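Local coordinates for protein phenylalanine hydroxylase (Colwellia psychrerythraea, PDB 2V27) that probably hydroxylates L-phenylalanine to L-tyrosine, using molecular oxygen, tetrahydrobiopterin and a bound iron ion, in the first step of phenylalanine breakdown, at residues T33-C38 / E123-C128; C44-E49 / T228-L233; L51-L56 / L130-S135. All coordinates share one frame; numbering follows the deposited sequence. Where two conformers were deposited one is given.

Interaction 1 (T33-C38 / E123-C128); sequences TRQIAC and EIFGHC. With FE (Fe (III) ion), chain E.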
loop_
_atom_site.group_PDB
_atom_site.type_symbol
_atom_site.label_atom_id
_atom_site.label_comp_id
_atom_site.label_asym_id
_atom_site.label_seq_id
_atom_site.Cartn_x
_atom_site.Cartn_y
_atom_site.Cartn_z
ATOM N N THR B 33 6.238 -0.182 -26.088
ATOM C CA THR B 33 7.538 -0.850 -26.254
ATOM C C THR B 33 8.035 -1.481 -24.949
ATOM O O THR B 33 8.531 -2.613 -24.961
ATOM C CB THR B 33 8.644 0.098 -26.805
ATOM O OG1 THR B 33 8.617 1.347 -26.104
ATOM C CG2 THR B 33 8.464 0.316 -28.266
ATOM N N ARG B 34 7.913 -0.740 -23.841
ATOM C CA ARG B 34 8.332 -1.255 -22.529
ATOM C C ARG B 34 7.493 -2.475 -22.116
ATOM O O ARG B 34 8.026 -3.423 -21.563
ATOM C CB ARG B 34 8.363 -0.191 -21.439
ATOM C CG ARG B 34 7.046 0.133 -20.824
ATOM C CD ARG B 34 7.178 1.303 -19.855
ATOM N NE ARG B 34 5.945 1.444 -19.107
ATOM C CZ ARG B 34 5.731 2.308 -18.138
ATOM N NH1 ARG B 34 6.687 3.185 -17.772
ATOM N NH2 ARG B 34 4.546 2.287 -17.536
ATOM N N GLN B 35 6.198 -2.462 -22.407
ATOM C CA GLN B 35 5.346 -3.555 -21.953
ATOM C C GLN B 35 5.501 -4.790 -22.795
ATOM O O GLN B 35 5.475 -5.896 -22.267
ATOM C CB GLN B 35 3.875 -3.131 -21.895
ATOM C CG GLN B 35 3.058 -4.038 -20.954
ATOM C CD GLN B 35 3.449 -3.920 -19.463
ATOM O OE1 GLN B 35 3.346 -4.916 -18.663
ATOM N NE2 GLN B 35 3.883 -2.738 -19.073
ATOM N N ILE B 36 5.671 -4.619 -24.117
ATOM C CA ILE B 36 5.891 -5.780 -25.005
ATOM C C ILE B 36 7.088 -6.574 -24.548
ATOM O O ILE B 36 7.071 -7.807 -24.535
ATOM C CB ILE B 36 6.070 -5.368 -26.489
ATOM C CG1 ILE B 36 4.712 -5.102 -27.084
ATOM C CG2 ILE B 36 6.669 -6.508 -27.324
ATOM C CD1 ILE B 36 3.748 -6.313 -27.045
ATOM N N ALA B 37 8.111 -5.871 -24.106
ATOM C CA ALA B 37 9.267 -6.546 -23.508
ATOM C C ALA B 37 8.923 -7.198 -22.139
ATOM O O ALA B 37 9.342 -8.321 -21.880
ATOM C CB ALA B 37 10.419 -5.563 -23.383
ATOM N N CYS B 38 8.157 -6.529 -21.279
ATOM C CA CYS B 38 7.827 -7.066 -19.924
ATOM C C CYS B 38 7.033 -8.356 -19.978
ATOM O O CYS B 38 7.258 -9.236 -19.142
ATOM C CB CYS B 38 7.053 -6.043 -19.031
ATOM S SG CYS B 38 8.051 -4.588 -18.684
ATOM N N GLU B 123 -6.676 0.235 -21.038
ATOM C CA GLU B 123 -7.840 -0.477 -21.585
ATOM C C GLU B 123 -7.488 -1.183 -22.877
ATOM O O GLU B 123 -7.868 -2.354 -23.019
ATOM C CB GLU B 123 -9.032 0.494 -21.847
ATOM C CG GLU B 123 -9.423 1.395 -20.660
ATOM C CD GLU B 123 -10.044 0.662 -19.492
ATOM O OE1 GLU B 123 -9.995 -0.607 -19.427
ATOM O OE2 GLU B 123 -10.602 1.379 -18.613
ATOM N N ILE B 124 -6.816 -0.488 -23.813
ATOM C CA ILE B 124 -6.588 -1.106 -25.114
ATOM C C ILE B 124 -5.469 -2.165 -25.046
ATOM O O ILE B 124 -5.628 -3.255 -25.588
ATOM C CB ILE B 124 -6.342 -0.024 -26.224
ATOM C CG1 ILE B 124 -7.632 0.794 -26.432
ATOM C CG2 ILE B 124 -5.903 -0.659 -27.537
ATOM C CD1 ILE B 124 -7.535 1.800 -27.579
ATOM N N PHE B 125 -4.357 -1.839 -24.375
ATOM C CA PHE B 125 -3.301 -2.810 -24.252
ATOM C C PHE B 125 -3.633 -3.900 -23.209
ATOM O O PHE B 125 -3.406 -5.124 -23.435
ATOM C CB PHE B 125 -1.980 -2.111 -23.928
ATOM C CG PHE B 125 -0.809 -3.024 -24.028
ATOM C CD1 PHE B 125 -0.002 -3.050 -25.182
ATOM C CD2 PHE B 125 -0.485 -3.795 -22.945
ATOM C CE1 PHE B 125 1.107 -3.941 -25.260
ATOM C CE2 PHE B 125 0.582 -4.642 -22.984
ATOM C CZ PHE B 125 1.391 -4.738 -24.105
ATOM N N GLY B 126 -4.166 -3.481 -22.066
ATOM C CA GLY B 126 -4.421 -4.453 -21.000
ATOM C C GLY B 126 -5.602 -5.407 -21.214
ATOM O O GLY B 126 -5.513 -6.591 -20.828
ATOM N N HIS B 127 -6.747 -4.868 -21.705
ATOM C CA HIS B 127 -7.995 -5.662 -21.810
ATOM C C HIS B 127 -8.406 -6.071 -23.229
ATOM O O HIS B 127 -8.853 -7.190 -23.487
ATOM C CB HIS B 127 -9.169 -4.940 -21.138
ATOM C CG HIS B 127 -9.017 -4.781 -19.645
ATOM N ND1 HIS B 127 -8.753 -5.835 -18.780
ATOM C CD2 HIS B 127 -9.059 -3.669 -18.878
ATOM C CE1 HIS B 127 -8.665 -5.369 -17.543
ATOM N NE2 HIS B 127 -8.830 -4.064 -17.573
ATOM N N CYS B 128 -8.233 -5.162 -24.183
ATOM C CA CYS B 128 -8.827 -5.410 -25.495
ATOM C C CYS B 128 -8.270 -6.683 -26.200
ATOM O O CYS B 128 -9.026 -7.379 -26.886
ATOM C CB CYS B 128 -8.707 -4.158 -26.369
ATOM S SG CYS B 128 -9.929 -2.937 -25.895
HETATM FE FE FE E . -8.889 -2.555 -16.038
HETATM O O HOH W 1 -10.414 -1.441 -16.944
HETATM O O HOH W 2 -9.237 -0.957 -14.485
#
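The back of the iron-binding helix 120-131 packs here against the end of helix 22-38, where Phe-125 meets Gln-35 and Ile-36. With chi1 at -170°, the Phe-125 ring lies opposite its own backbone N and reaches across to the neighbouring helix. Gln-35 touches the ring with its aliphatic part. Gln-35 CG lies 3.3 Å from Phe-125 CE2, and Gln-35 CB 3.7 Å from Phe-125 CZ. The Gln-35 chain bends at chi2 (67°), and its end then leads away from the ring. Ile-36 comes to the ring edge, near the ring plane, with CD1 4.0 Å from Phe-125 CE1. The contact between the two segments is therefore apolar. Phe-121 stacks on the same ring, and Phe-32 meets it edge-to-face.

The metal lies on another side of helix 120-131. His-127 NE2 binds the iron at 2.1 Å, and His-122 and Glu-167 complete the protein ligands. Glu-123 OE1 lies in the plane of the His-127 ring, at its edge. Water 1, itself an iron ligand, lies 2.7 Å from Glu-123 OE1 and probably donates to it, which puts Glu-123 in the second shell. A pi-type turn at 123-127 lets Glu-123 O accept from both His-127 N and Cys-128 N. The helix packed here through Phe-125 thus carries both histidines of the two-histidine, one-carboxylate iron site of the biopterin-dependent aromatic amino acid hydroxylases.

Interaction 2 (C44-E49 / T228-L233); sequences CDEYHE and TKVSDL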
loop_
_atom_site.group_PDB
_atom_site.type_symbol
_atom_site.label_atom_id
_atom_site.label_comp_id
_atom_site.label_asym_id
_atom_site.label_seq_id
_atom_site.Cartn_x
_atom_site.Cartn_y
_atom_site.Cartn_z
ATOM N N CYS B 44 -0.343 -14.675 -20.768
ATOM C CA CYS B 44 -0.813 -15.997 -21.241
ATOM C C CYS B 44 -0.897 -16.066 -22.770
ATOM O O CYS B 44 -1.081 -15.039 -23.454
ATOM C CB CYS B 44 -2.165 -16.324 -20.633
ATOM S SG CYS B 44 -3.584 -15.206 -21.142
ATOM N N ASP B 45 -0.834 -17.287 -23.297
ATOM C CA ASP B 45 -0.962 -17.509 -24.719
ATOM C C ASP B 45 -2.219 -16.875 -25.329
ATOM O O ASP B 45 -2.199 -16.375 -26.470
ATOM C CB ASP B 45 -0.983 -19.011 -24.993
ATOM C CG ASP B 45 0.324 -19.684 -24.704
ATOM O OD1 ASP B 45 1.323 -19.024 -24.414
ATOM O OD2 ASP B 45 0.313 -20.942 -24.768
ATOM N N GLU B 46 -3.328 -16.899 -24.574
ATOM C CA GLU B 46 -4.600 -16.377 -25.096
ATOM C C GLU B 46 -4.486 -14.876 -25.395
ATOM O O GLU B 46 -5.081 -14.361 -26.332
ATOM C CB GLU B 46 -5.747 -16.644 -24.107
ATOM C CG GLU B 46 -6.013 -18.152 -23.822
ATOM C CD GLU B 46 -5.251 -18.732 -22.615
ATOM O OE1 GLU B 46 -4.125 -18.270 -22.314
ATOM O OE2 GLU B 46 -5.886 -19.586 -21.955
ATOM N N TYR B 47 -3.734 -14.184 -24.539
ATOM C CA TYR B 47 -3.486 -12.765 -24.675
ATOM C C TYR B 47 -2.601 -12.510 -25.921
ATOM O O TYR B 47 -2.931 -11.632 -26.732
ATOM C CB TYR B 47 -2.848 -12.189 -23.386
ATOM C CG TYR B 47 -2.462 -10.740 -23.539
ATOM C CD1 TYR B 47 -3.392 -9.720 -23.234
ATOM C CD2 TYR B 47 -1.207 -10.375 -24.025
ATOM C CE1 TYR B 47 -3.041 -8.374 -23.358
ATOM C CE2 TYR B 47 -0.856 -9.030 -24.188
ATOM C CZ TYR B 47 -1.768 -8.047 -23.862
ATOM O OH TYR B 47 -1.430 -6.740 -24.058
ATOM N N HIS B 48 -1.500 -13.268 -26.089
ATOM C CA HIS B 48 -0.663 -13.113 -27.257
ATOM C C HIS B 48 -1.443 -13.382 -28.559
ATOM O O HIS B 48 -1.290 -12.620 -29.526
ATOM C CB HIS B 48 0.528 -14.029 -27.154
ATOM C CG HIS B 48 1.546 -13.559 -26.162
ATOM N ND1 HIS B 48 2.377 -12.486 -26.406
ATOM C CD2 HIS B 48 1.872 -14.016 -24.926
ATOM C CE1 HIS B 48 3.179 -12.312 -25.369
ATOM N NE2 HIS B 48 2.913 -13.243 -24.468
ATOM N N GLU B 49 -2.314 -14.388 -28.550
ATOM C CA GLU B 49 -3.190 -14.628 -29.700
ATOM C C GLU B 49 -4.046 -13.374 -30.004
ATOM O O GLU B 49 -4.150 -12.920 -31.177
ATOM C CB GLU B 49 -4.114 -15.811 -29.447
ATOM C CG GLU B 49 -5.060 -16.004 -30.697
ATOM C CD GLU B 49 -6.009 -17.161 -30.555
ATOM O OE1 GLU B 49 -6.294 -17.565 -29.390
ATOM O OE2 GLU B 49 -6.437 -17.694 -31.617
ATOM N N THR B 228 -6.426 -22.206 -14.560
ATOM C CA THR B 228 -5.418 -22.950 -15.325
ATOM C C THR B 228 -5.383 -22.564 -16.808
ATOM O O THR B 228 -4.396 -22.840 -17.516
ATOM C CB THR B 228 -5.677 -24.448 -15.254
ATOM O OG1 THR B 228 -6.905 -24.744 -15.939
ATOM C CG2 THR B 228 -5.693 -24.935 -13.787
ATOM N N LYS B 229 -6.478 -21.975 -17.299
ATOM C CA LYS B 229 -6.589 -21.503 -18.693
ATOM C C LYS B 229 -7.704 -20.459 -18.681
ATOM O O LYS B 229 -8.584 -20.530 -17.816
ATOM C CB LYS B 229 -6.960 -22.654 -19.668
ATOM C CG LYS B 229 -8.075 -23.536 -19.215
ATOM C CD LYS B 229 -8.354 -24.758 -20.149
ATOM C CE LYS B 229 -9.683 -25.507 -19.735
ATOM N NZ LYS B 229 -11.043 -24.752 -19.373
ATOM N N VAL B 230 -7.666 -19.522 -19.619
ATOM C CA VAL B 230 -8.741 -18.510 -19.716
ATOM C C VAL B 230 -10.108 -19.169 -19.907
ATOM O O VAL B 230 -11.112 -18.658 -19.405
ATOM C CB VAL B 230 -8.385 -17.526 -20.847
ATOM C CG1 VAL B 230 -9.565 -16.565 -21.129
ATOM C CG2 VAL B 230 -7.161 -16.729 -20.459
ATOM N N SER B 231 -10.159 -20.309 -20.612
ATOM C CA SER B 231 -11.468 -20.911 -20.819
ATOM C C SER B 231 -12.053 -21.472 -19.514
ATOM O O SER B 231 -13.253 -21.800 -19.484
ATOM C CB SER B 231 -11.424 -21.967 -21.898
ATOM O OG SER B 231 -10.560 -23.003 -21.505
ATOM N N ASP B 232 -11.276 -21.470 -18.415
ATOM C CA ASP B 232 -11.897 -21.755 -17.099
ATOM C C ASP B 232 -12.998 -20.753 -16.696
ATOM O O ASP B 232 -13.889 -21.051 -15.874
ATOM C CB ASP B 232 -10.858 -21.901 -15.964
ATOM C CG ASP B 232 -9.916 -23.130 -16.154
ATOM O OD1 ASP B 232 -10.237 -24.032 -16.954
ATOM O OD2 ASP B 232 -8.847 -23.184 -15.496
ATOM N N LEU B 233 -12.962 -19.572 -17.294
ATOM C CA LEU B 233 -14.038 -18.600 -17.042
ATOM C C LEU B 233 -15.402 -19.111 -17.529
ATOM O O LEU B 233 -16.433 -18.607 -17.085
ATOM C CB LEU B 233 -13.722 -17.233 -17.689
ATOM C CG LEU B 233 -12.493 -16.479 -17.149
ATOM C CD1 LEU B 233 -12.089 -15.317 -18.118
ATOM C CD2 LEU B 233 -12.754 -16.013 -15.740
HETATM O O HOH W 3 -8.123 -20.859 -22.582
#
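Cys-44 and Glu-46, at the start of helix 45-54, meet Val-230 in the loop that follows strand 223-227. Cys-44 is the N-cap of the helix. Its chi1 of 65° places SG between the backbone N and the carbonyl carbon. From there SG accepts a weak capping bond from Tyr-47 N, and Cys-44 SG touches Val-230 CG2 at 3.9 Å.

Glu-46 carries the polar part of the contact. Its chain bends at chi2 (92°) and runs past the Val-230 side chain in the opposite direction. Glu-46 CD lies 3.5 Å from Val-230 CG2, so the carboxylate group packs on the methyl. Val-230 N donates to Glu-46 OE2 at 2.9 Å, with an N-H...O angle of 161°. The N-H meets the oxygen from above the carboxylate plane. Water 3 donates to Glu-46 OE2 at 2.6 Å and accepts from Ser-231 N at 2.9 Å. One carboxylate oxygen thus serves two successive backbone N-H groups, one directly and one through water. Leu-130 and Asn-133 pack beside Glu-46. An alanine here removes the carboxylate, which is likely to leave Val-230 N and water 3 without this partner and the loop less firmly tied to the helix start.

Tyr-47 turns away from the loop, and its OH bonds to Phe-125 O. The loop is also braced from within. Asp-232 OD2 accepts from Thr-228 N and Lys-229 N. Lys-229 NZ forms a salt bridge of 2.6 Å with Asp-232 OD1 and also donates to Ser-231 OG. The arrangement is an N-capped helix start tied by a glutamate side chain to the backbone of the loop between strand 223-227 and helix 233-237.

Interaction 3 (L51-L56 / L130-S135); sequences LAKLNL and LLTNSS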
loop_
_atom_site.group_PDB
_atom_site.type_symbol
_atom_site.label_atom_id
_atom_site.label_comp_id
_atom_site.label_asym_id
_atom_site.label_seq_id
_atom_site.Cartn_x
_atom_site.Cartn_y
_atom_site.Cartn_z
ATOM N N LEU B 51 -3.319 -10.223 -29.207
ATOM C CA LEU B 51 -2.465 -9.194 -29.831
ATOM C C LEU B 51 -2.319 -9.394 -31.359
ATOM O O LEU B 51 -2.311 -8.429 -32.119
ATOM C CB LEU B 51 -1.066 -9.199 -29.194
ATOM C CG LEU B 51 -0.924 -8.475 -27.855
ATOM C CD1 LEU B 51 0.598 -8.593 -27.450
ATOM C CD2 LEU B 51 -1.370 -6.987 -27.899
ATOM N N ALA B 52 -2.167 -10.640 -31.773
ATOM C CA ALA B 52 -1.957 -10.978 -33.195
ATOM C C ALA B 52 -3.248 -10.608 -33.962
ATOM O O ALA B 52 -3.181 -10.114 -35.113
ATOM C CB ALA B 52 -1.697 -12.399 -33.327
ATOM N N LYS B 53 -4.417 -10.846 -33.349
ATOM C CA LYS B 53 -5.673 -10.396 -33.960
ATOM C C LYS B 53 -5.844 -8.889 -34.038
ATOM O O LYS B 53 -6.407 -8.426 -35.029
ATOM C CB LYS B 53 -6.880 -10.998 -33.230
ATOM C CG LYS B 53 -6.970 -12.500 -33.389
ATOM C CD LYS B 53 -8.147 -13.114 -32.600
ATOM C CE LYS B 53 -8.147 -14.610 -32.717
ATOM N NZ LYS B 53 -9.332 -15.203 -31.974
ATOM N N LEU B 54 -5.453 -8.122 -33.014
ATOM C CA LEU B 54 -5.646 -6.660 -33.011
ATOM C C LEU B 54 -4.665 -5.928 -33.912
ATOM O O LEU B 54 -5.017 -4.873 -34.452
ATOM C CB LEU B 54 -5.522 -6.030 -31.599
ATOM C CG LEU B 54 -6.636 -6.402 -30.643
ATOM C CD1 LEU B 54 -6.346 -5.674 -29.337
ATOM C CD2 LEU B 54 -8.037 -6.053 -31.158
ATOM N N ASN B 55 -3.427 -6.433 -34.013
ATOM C CA ASN B 55 -2.384 -5.740 -34.756
ATOM C C ASN B 55 -2.343 -4.258 -34.384
ATOM O O ASN B 55 -2.378 -3.394 -35.241
ATOM C CB ASN B 55 -2.582 -6.004 -36.258
ATOM C CG ASN B 55 -1.494 -5.386 -37.155
ATOM O OD1 ASN B 55 -0.395 -5.098 -36.726
ATOM N ND2 ASN B 55 -1.830 -5.241 -38.460
ATOM N N LEU B 56 -2.193 -3.984 -33.094
ATOM C CA LEU B 56 -2.139 -2.613 -32.589
ATOM C C LEU B 56 -0.920 -1.861 -33.137
ATOM O O LEU B 56 0.159 -2.455 -33.330
ATOM C CB LEU B 56 -2.077 -2.628 -31.046
ATOM C CG LEU B 56 -3.343 -3.187 -30.361
ATOM C CD1 LEU B 56 -3.043 -3.237 -28.869
ATOM C CD2 LEU B 56 -4.604 -2.372 -30.623
ATOM N N LEU B 130 -7.732 -9.561 -24.976
ATOM C CA LEU B 130 -8.531 -10.677 -24.511
ATOM C C LEU B 130 -10.019 -10.613 -24.871
ATOM O O LEU B 130 -10.707 -11.647 -24.850
ATOM C CB LEU B 130 -8.278 -10.897 -23.005
ATOM C CG LEU B 130 -6.946 -11.618 -22.796
ATOM C CD1 LEU B 130 -6.542 -11.412 -21.305
ATOM C CD2 LEU B 130 -7.032 -13.079 -23.118
ATOM N N LEU B 131 -10.498 -9.405 -25.241
ATOM C CA LEU B 131 -11.869 -9.301 -25.705
ATOM C C LEU B 131 -12.068 -9.897 -27.105
ATOM O O LEU B 131 -13.222 -10.074 -27.567
ATOM C CB LEU B 131 -12.394 -7.853 -25.646
ATOM C CG LEU B 131 -12.633 -7.270 -24.236
ATOM C CD1 LEU B 131 -12.879 -5.734 -24.300
ATOM C CD2 LEU B 131 -13.809 -7.961 -23.552
ATOM N N THR B 132 -10.953 -10.269 -27.771
ATOM C CA THR B 132 -11.068 -11.051 -29.022
ATOM C C THR B 132 -11.226 -12.561 -28.742
ATOM O O THR B 132 -11.467 -13.356 -29.669
ATOM C CB THR B 132 -9.828 -10.888 -29.965
ATOM O OG1 THR B 132 -8.684 -11.550 -29.366
ATOM C CG2 THR B 132 -9.522 -9.492 -30.269
ATOM N N ASN B 133 -11.023 -12.963 -27.470
ATOM C CA ASN B 133 -11.109 -14.353 -27.056
ATOM C C ASN B 133 -12.550 -14.628 -26.607
ATOM O O ASN B 133 -13.119 -13.895 -25.769
ATOM C CB ASN B 133 -10.099 -14.594 -25.916
ATOM C CG ASN B 133 -10.154 -16.011 -25.311
ATOM O OD1 ASN B 133 -9.256 -16.851 -25.567
ATOM N ND2 ASN B 133 -11.155 -16.280 -24.488
ATOM N N SER B 134 -13.143 -15.684 -27.155
ATOM C CA SER B 134 -14.564 -15.956 -26.902
ATOM C C SER B 134 -14.865 -16.228 -25.443
ATOM O O SER B 134 -15.842 -15.715 -24.917
ATOM C CB SER B 134 -15.011 -17.151 -27.739
ATOM O OG SER B 134 -14.890 -16.809 -29.099
ATOM N N SER B 135 -14.038 -17.035 -24.797
ATOM C CA SER B 135 -14.260 -17.309 -23.342
ATOM C C SER B 135 -14.187 -16.031 -22.494
ATOM O O SER B 135 -15.068 -15.769 -21.632
ATOM C CB SER B 135 -13.267 -18.302 -22.810
ATOM O OG SER B 135 -13.587 -19.601 -23.267
HETATM O O HOH W 4 -8.402 -14.353 -29.437
#
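Thr-132 faces Lys-53 and Leu-54, and its two branches meet different partners. The hydroxyl OG1 and CB face the Lys-53 chain, while the methyl CG2 meets Leu-54. Lys-53 is extended beyond CG and passes Thr-132 at a slant. Lys-53 CD lies 3.6 Å from Thr-132 OG1 and 3.8 Å from Thr-132 CB, so the aliphatic part of the lysine does the touching. The ammonium end goes further and reaches water 4, which accepts from Lys-53 NZ at 2.8 Å. The same water donates to Thr-132 OG1, also at 2.8 Å. A chi1 of 70° points this hydroxyl between the backbone N and the carbonyl carbon of Thr-132. OG1 also bonds to Pro-129 O, one turn back, which should help to fix its rotation.

On the other branch, Leu-54 CD2 packs on Thr-132 CG2 at 3.8 Å. Leu-54 also touches Cys-128, Pro-129 and Val-70. Leu-54 lies on the buried side of the contact and Lys-53 on the exposed side. It is plain packing of the last turn of helix 45-54 against the short link between helices 120-131 and 134-147, in the helical fold of this hydroxylase family.

The three contacts gather round two helices. Interactions 1 and 3 share helix 120-131, and interactions 2 and 3 share helix 45-54. The centres of interactions 1 and 2 are about 16 Å apart. Those of interactions 1 and 3 are about 12 Å apart, and those of interactions 2 and 3 about 11 Å. Along the chain, interaction 1 crosses both others, while interaction 3 is nested within the loop closed by interaction 2. They also touch directly: Ile-36 packs on Leu-51, Leu-56 on Ile-124, and Val-230 on Asn-133. Within one catalytic fold, helix 22-38 packs on the iron-binding helix, and helix 45-54 packs both on the end of that helix and on the loop after strand 223-227.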